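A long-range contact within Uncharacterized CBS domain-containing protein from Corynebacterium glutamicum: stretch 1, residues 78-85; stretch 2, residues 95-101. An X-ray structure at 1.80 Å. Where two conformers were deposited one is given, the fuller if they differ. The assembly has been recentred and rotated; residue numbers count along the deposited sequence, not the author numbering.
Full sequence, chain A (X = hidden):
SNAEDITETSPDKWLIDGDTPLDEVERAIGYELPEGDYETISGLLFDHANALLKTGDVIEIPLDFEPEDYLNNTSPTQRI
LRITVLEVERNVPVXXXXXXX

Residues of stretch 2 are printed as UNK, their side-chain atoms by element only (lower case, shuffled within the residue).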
ATOM      1  N   GLN A  78      11.072   9.555  -4.499  1.00 31.13           N
ATOM      2  CA  GLN A  78      10.146   8.417  -4.336  1.00 32.41           C
ATOM      3  C   GLN A  78       8.717   8.864  -4.145  1.00 31.67           C
ATOM      4  O   GLN A  78       8.470   9.786  -3.382  1.00 30.91           O
ATOM      5  CB  GLN A  78      10.443   7.699  -3.020  1.00 31.78           C
ATOM      6  CG  GLN A  78      11.601   6.788  -2.963  1.00 35.51           C
ATOM      7  CD  GLN A  78      11.831   6.202  -1.541  1.00 35.45           C
ATOM      8  OE1 GLN A  78      11.535   6.835  -0.487  1.00 33.34           O
ATOM      9  NE2 GLN A  78      12.456   5.027  -1.516  1.00 36.43           N
ATOM     10  N   ARG A  79       7.779   8.194  -4.802  1.00 30.89           N
ATOM     11  CA  ARG A  79       6.381   8.336  -4.407  0.50 31.88           C
ATOM     12  C   ARG A  79       6.099   7.429  -3.218  1.00 31.32           C
ATOM     13  O   ARG A  79       6.663   6.338  -3.099  1.00 30.69           O
ATOM     14  CB  ARG A  79       5.435   7.990  -5.550  0.50 32.14           C
ATOM     15  CG  ARG A  79       4.103   8.709  -5.441  0.50 34.54           C
ATOM     16  CD  ARG A  79       4.168  10.140  -6.010  0.50 37.90           C
ATOM     17  NE  ARG A  79       2.944  10.886  -5.703  0.50 40.98           N
ATOM     18  CZ  ARG A  79       1.889  10.998  -6.509  0.50 41.40           C
ATOM     19  NH1 ARG A  79       0.831  11.692  -6.103  0.50 41.58           N
ATOM     20  NH2 ARG A  79       1.881  10.439  -7.716  0.50 41.43           N
ATOM     21  N   ILE A  80       5.234   7.891  -2.323  1.00 32.75           N
ATOM     22  CA  ILE A  80       4.931   7.153  -1.075  1.00 33.52           C
ATOM     23  C   ILE A  80       3.456   6.808  -1.019  1.00 34.26           C
ATOM     24  O   ILE A  80       2.620   7.674  -1.285  1.00 35.32           O
ATOM     25  CB  ILE A  80       5.285   7.989   0.180  1.00 33.62           C
ATOM     26  CG1 ILE A  80       6.765   8.383   0.165  1.00 35.86           C
ATOM     27  CG2 ILE A  80       4.964   7.212   1.489  1.00 34.18           C
ATOM     28  CD1 ILE A  80       7.707   7.189   0.192  1.00 38.20           C
ATOM     29  N   LEU A  81       3.162   5.561  -0.663  1.00 33.59           N
ATOM     30  CA  LEU A  81       1.805   5.123  -0.361  1.00 33.57           C
ATOM     31  C   LEU A  81       1.630   5.128   1.164  1.00 33.48           C
ATOM     32  O   LEU A  81       2.315   4.394   1.881  1.00 33.39           O
ATOM     33  CB  LEU A  81       1.568   3.722  -0.950  1.00 34.32           C
ATOM     34  CG  LEU A  81       0.156   3.133  -0.734  1.00 34.59           C
ATOM     35  CD1 LEU A  81      -0.867   3.952  -1.542  1.00 34.11           C
ATOM     36  CD2 LEU A  81       0.126   1.682  -1.177  1.00 33.59           C
ATOM     37  N   ARG A  82       0.724   5.971   1.660  1.00 31.92           N
ATOM     38  CA  ARG A  82       0.381   5.929   3.083  1.00 32.91           C
ATOM     39  C   ARG A  82      -0.805   5.000   3.292  1.00 33.80           C
ATOM     40  O   ARG A  82      -1.837   5.132   2.586  1.00 34.15           O
ATOM     41  CB  ARG A  82       0.036   7.330   3.576  1.00 32.84           C
ATOM     42  CG  ARG A  82      -0.447   7.348   5.034  1.00 34.73           C
ATOM     43  CD  ARG A  82      -0.919   8.775   5.402  1.00 37.98           C
ATOM     44  NE  ARG A  82       0.234   9.650   5.552  1.00 43.01           N
ATOM     45  CZ  ARG A  82       0.200  10.984   5.476  1.00 47.62           C
ATOM     46  NH1 ARG A  82      -0.959  11.617   5.227  1.00 47.29           N
ATOM     47  NH2 ARG A  82       1.330  11.689   5.633  1.00 43.40           N
ATOM     48  N   ILE A  83      -0.651   4.036   4.210  1.00 33.13           N
ATOM     49  CA  ILE A  83      -1.700   3.077   4.542  1.00 34.26           C
ATOM     50  C   ILE A  83      -2.046   3.247   6.019  1.00 34.57           C
ATOM     51  O   ILE A  83      -1.162   3.236   6.875  1.00 35.03           O
ATOM     52  CB  ILE A  83      -1.264   1.616   4.262  1.00 34.10           C
ATOM     53  CG1 ILE A  83      -0.783   1.510   2.813  1.00 35.11           C
ATOM     54  CG2 ILE A  83      -2.394   0.605   4.589  1.00 35.03           C
ATOM     55  CD1 ILE A  83       0.502   0.773   2.649  1.00 42.25           C
ATOM     56  N   THR A  84      -3.330   3.437   6.290  1.00 35.03           N
ATOM     57  CA  THR A  84      -3.833   3.563   7.658  1.00 34.26           C
ATOM     58  C   THR A  84      -4.760   2.393   7.926  1.00 34.45           C
ATOM     59  O   THR A  84      -5.687   2.124   7.144  1.00 33.40           O
ATOM     60  CB  THR A  84      -4.617   4.884   7.851  1.00 34.88           C
ATOM     61  OG1 THR A  84      -3.827   5.993   7.422  1.00 35.29           O
ATOM     62  CG2 THR A  84      -5.020   5.052   9.327  1.00 33.84           C
ATOM     63  N   VAL A  85      -4.504   1.683   9.032  1.00 34.39           N
ATOM     64  CA  VAL A  85      -5.300   0.525   9.401  1.00 34.05           C
ATOM     65  C   VAL A  85      -6.589   1.057  10.021  1.00 34.98           C
ATOM     66  O   VAL A  85      -6.538   1.726  11.063  1.00 35.31           O
ATOM     67  CB  VAL A  85      -4.556  -0.351  10.416  1.00 34.82           C
ATOM     68  CG1 VAL A  85      -5.452  -1.513  10.823  1.00 33.93           C
ATOM     69  CG2 VAL A  85      -3.193  -0.826   9.830  1.00 34.69           C
ATOM     70  N   UNK A  95      -9.859  -3.608   6.946  1.00 32.81           N
ATOM     71  CA  UNK A  95     -10.062  -2.398   6.128  1.00 32.85           C
ATOM     72  C   UNK A  95      -8.891  -1.463   6.227  1.00 33.15           C
ATOM     73  O   UNK A  95      -8.417  -1.184   7.323  1.00 32.58           O
ATOM     74  c   UNK A  95     -11.337  -1.661   6.534  1.00 32.84           C
ATOM     75  c   UNK A  95     -12.611  -2.470   6.371  1.00 33.95           C
ATOM     76  c   UNK A  95     -14.062  -3.709   4.777  1.00 40.53           C
ATOM     77  c   UNK A  95     -13.054  -2.579   4.916  1.00 34.63           C
ATOM     78  n   UNK A  95     -14.688  -3.649   3.435  1.00 42.80           N
ATOM     79  N   UNK A  96      -8.447  -0.944   5.081  1.00 32.92           N
ATOM     80  CA  UNK A  96      -7.254  -0.076   5.043  1.00 32.89           C
ATOM     81  C   UNK A  96      -7.569   1.160   4.225  1.00 32.25           C
ATOM     82  O   UNK A  96      -8.226   1.072   3.191  1.00 32.07           O
ATOM     83  c   UNK A  96      -6.106  -0.819   4.380  1.00 33.44           C
ATOM     84  c   UNK A  96      -5.001  -1.669   6.441  1.00 33.08           C
ATOM     85  c   UNK A  96      -4.697  -2.830   4.253  1.00 37.09           C
ATOM     86  c   UNK A  96      -5.650  -2.075   5.119  1.00 35.34           C
ATOM     87  N   UNK A  97      -7.085   2.306   4.692  1.00 31.64           N
ATOM     88  CA  UNK A  97      -7.152   3.537   3.888  1.00 33.08           C
ATOM     89  C   UNK A  97      -5.820   3.709   3.191  1.00 33.31           C
ATOM     90  O   UNK A  97      -4.782   3.602   3.821  1.00 34.72           O
ATOM     91  c   UNK A  97      -7.423   4.711   4.776  1.00 31.95           C
ATOM     92  N   UNK A  98      -5.858   3.957   1.886  1.00 33.87           N
ATOM     93  CA  UNK A  98      -4.612   4.149   1.106  1.00 33.54           C
ATOM     94  C   UNK A  98      -4.609   5.552   0.564  1.00 33.23           C
ATOM     95  O   UNK A  98      -5.620   6.029   0.048  1.00 32.98           O
ATOM     96  c   UNK A  98      -4.496   1.031   1.346  1.00 33.16           C
ATOM     97  c   UNK A  98      -4.584   3.178  -0.081  1.00 33.74           C
ATOM     98  c   UNK A  98      -3.889   1.835   0.171  1.00 33.79           C
ATOM     99  c   UNK A  98      -3.889   1.028  -1.118  1.00 33.21           C
ATOM    100  N   UNK A  99      -3.464   6.234   0.673  1.00 33.20           N
ATOM    101  CA  UNK A  99      -3.345   7.542   0.014  1.00 33.48           C
ATOM    102  C   UNK A  99      -2.013   7.617  -0.690  1.00 34.73           C
ATOM    103  O   UNK A  99      -0.971   7.351  -0.075  1.00 34.23           O
ATOM    104  c   UNK A  99      -3.480   8.676   1.036  1.00 33.73           C
ATOM    105  N   UNK A 100      -2.043   7.976  -1.965  1.00 35.84           N
ATOM    106  CA  UNK A 100      -0.807   8.270  -2.693  1.00 38.86           C
ATOM    107  C   UNK A 100      -0.386   9.685  -2.321  1.00 40.08           C
ATOM    108  O   UNK A 100      -1.163  10.646  -2.479  1.00 40.84           O
ATOM    109  c   UNK A 100       0.056   8.141  -5.235  1.00 41.27           C
ATOM    110  c   UNK A 100      -0.573   7.931  -6.611  1.00 39.61           C
ATOM    111  c   UNK A 100      -1.044   8.055  -4.194  1.00 39.62           C
ATOM    112  c   UNK A 100       1.055   7.039  -4.919  1.00 41.19           C
ATOM    113  N   UNK A 101       0.812   9.843  -1.755  1.00 40.34           N
ATOM    114  CA  UNK A 101       1.193  11.151  -1.203  1.00 40.81           C
ATOM    115  C   UNK A 101       1.750  12.138  -2.237  1.00 41.52           C
ATOM    116  O   UNK A 101       2.481  11.755  -3.162  1.00 42.15           O
ATOM    117  c   UNK A 101       0.266  10.812   1.689  1.00 39.90           C
ATOM    118  c   UNK A 101       2.155  11.028  -0.016  1.00 39.89           C
ATOM    119  c   UNK A 101       2.661  10.351   2.328  1.00 40.66           C
ATOM    120  c   UNK A 101       1.635  10.277   1.217  1.00 40.72           C
TER
HETATM  121  O   HOH W   1       5.231  11.011  -2.163  1.00 32.38           O
HETATM  122  O   HOH W   2      -3.866   6.487   4.694  1.00 24.35           O

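Position 95 carries four carbons in a row ending in a nitrogen. Its CA-to-CB bond points sideways, and the chain then leads away from stretch 1, so strand pairing asks little of it here. An unbranched chain with a terminal amine is Lys95.

At position 96 four carbons fork at the second. They lie on the same face as Val85 and Ile83, and the end of the side chain reaches between those two. The residue is Leu96, a leucine: its CD2 sits 3.9 Å from Val85 CG2 and 3.9 Å from Ile83 CG2, one methyl serving two neighbours.

Position 97 has a single side-chain carbon, on the other face and paired with Thr84, CB to CB 4.2 Å. One carbon means Ala97. Its backbone N gives a hydrogen bond to Thr84 O (2.8 Å) and its O receives one from Thr84 N (2.9 Å). A water also joins the pair, donating to Ala97 O and hydrogen-bonded to Thr84 OG1.

Position 98 again shows four carbons forked at the second, back on the face of Ile83 and Leu81 and touching both. This is Leu98, with CD1 3.9 Å from Ile83 CG2 and CD2 4.1 Å from Leu81 CD2. Its chi1 of -92° lies between wells.

Position 99 has one carbon, on the face of Arg82 and Thr84: Ala99. Its N donates to Arg82 O (2.7 Å), and its O accepts from Arg82 N (2.8 Å).

Position 100 has four carbons forked at the second, CA-to-CB on the face of Leu81, and touches Arg79. It is Leu100, whose CD1 comes within 3.5 Å of Arg79 CG, while its CG lies over one face of the Arg79 guanidinium.

Position 101, the last residue of the chain, bears four carbons forked at the second, its CA-to-CB bond sideways, touching Ile80 and the Arg82 guanidinium: Leu101. CD1 meets Ile80 CG2 at 4.0 Å, and CD2 lies over that guanidinium, 3.8 Å from Arg82 CZ. Its N donates to Ile80 O (2.9 Å), while its O accepts from Arg79 NE (2.7 Å) and, through a water, is linked to Ile80 N.

The contact is an antiparallel ladder, its strands running at 157°. Arg82–Ala99 and Thr84–Ala97 each close two backbone hydrogen bonds; Leu81, Ile83 and Val85 face Leu100, Leu98 and Leu96 in the alternating non-hydrogen-bonded pairs. Alternation sorts the chemistry: branched aliphatics cover one face, mostly buried, while the partly exposed face pairs alanines with Arg82 and Thr84. At the chain end, Arg79 anchors the final carbonyl beyond the last bridge.

Stretch 2, residues 95-101: KLALALL
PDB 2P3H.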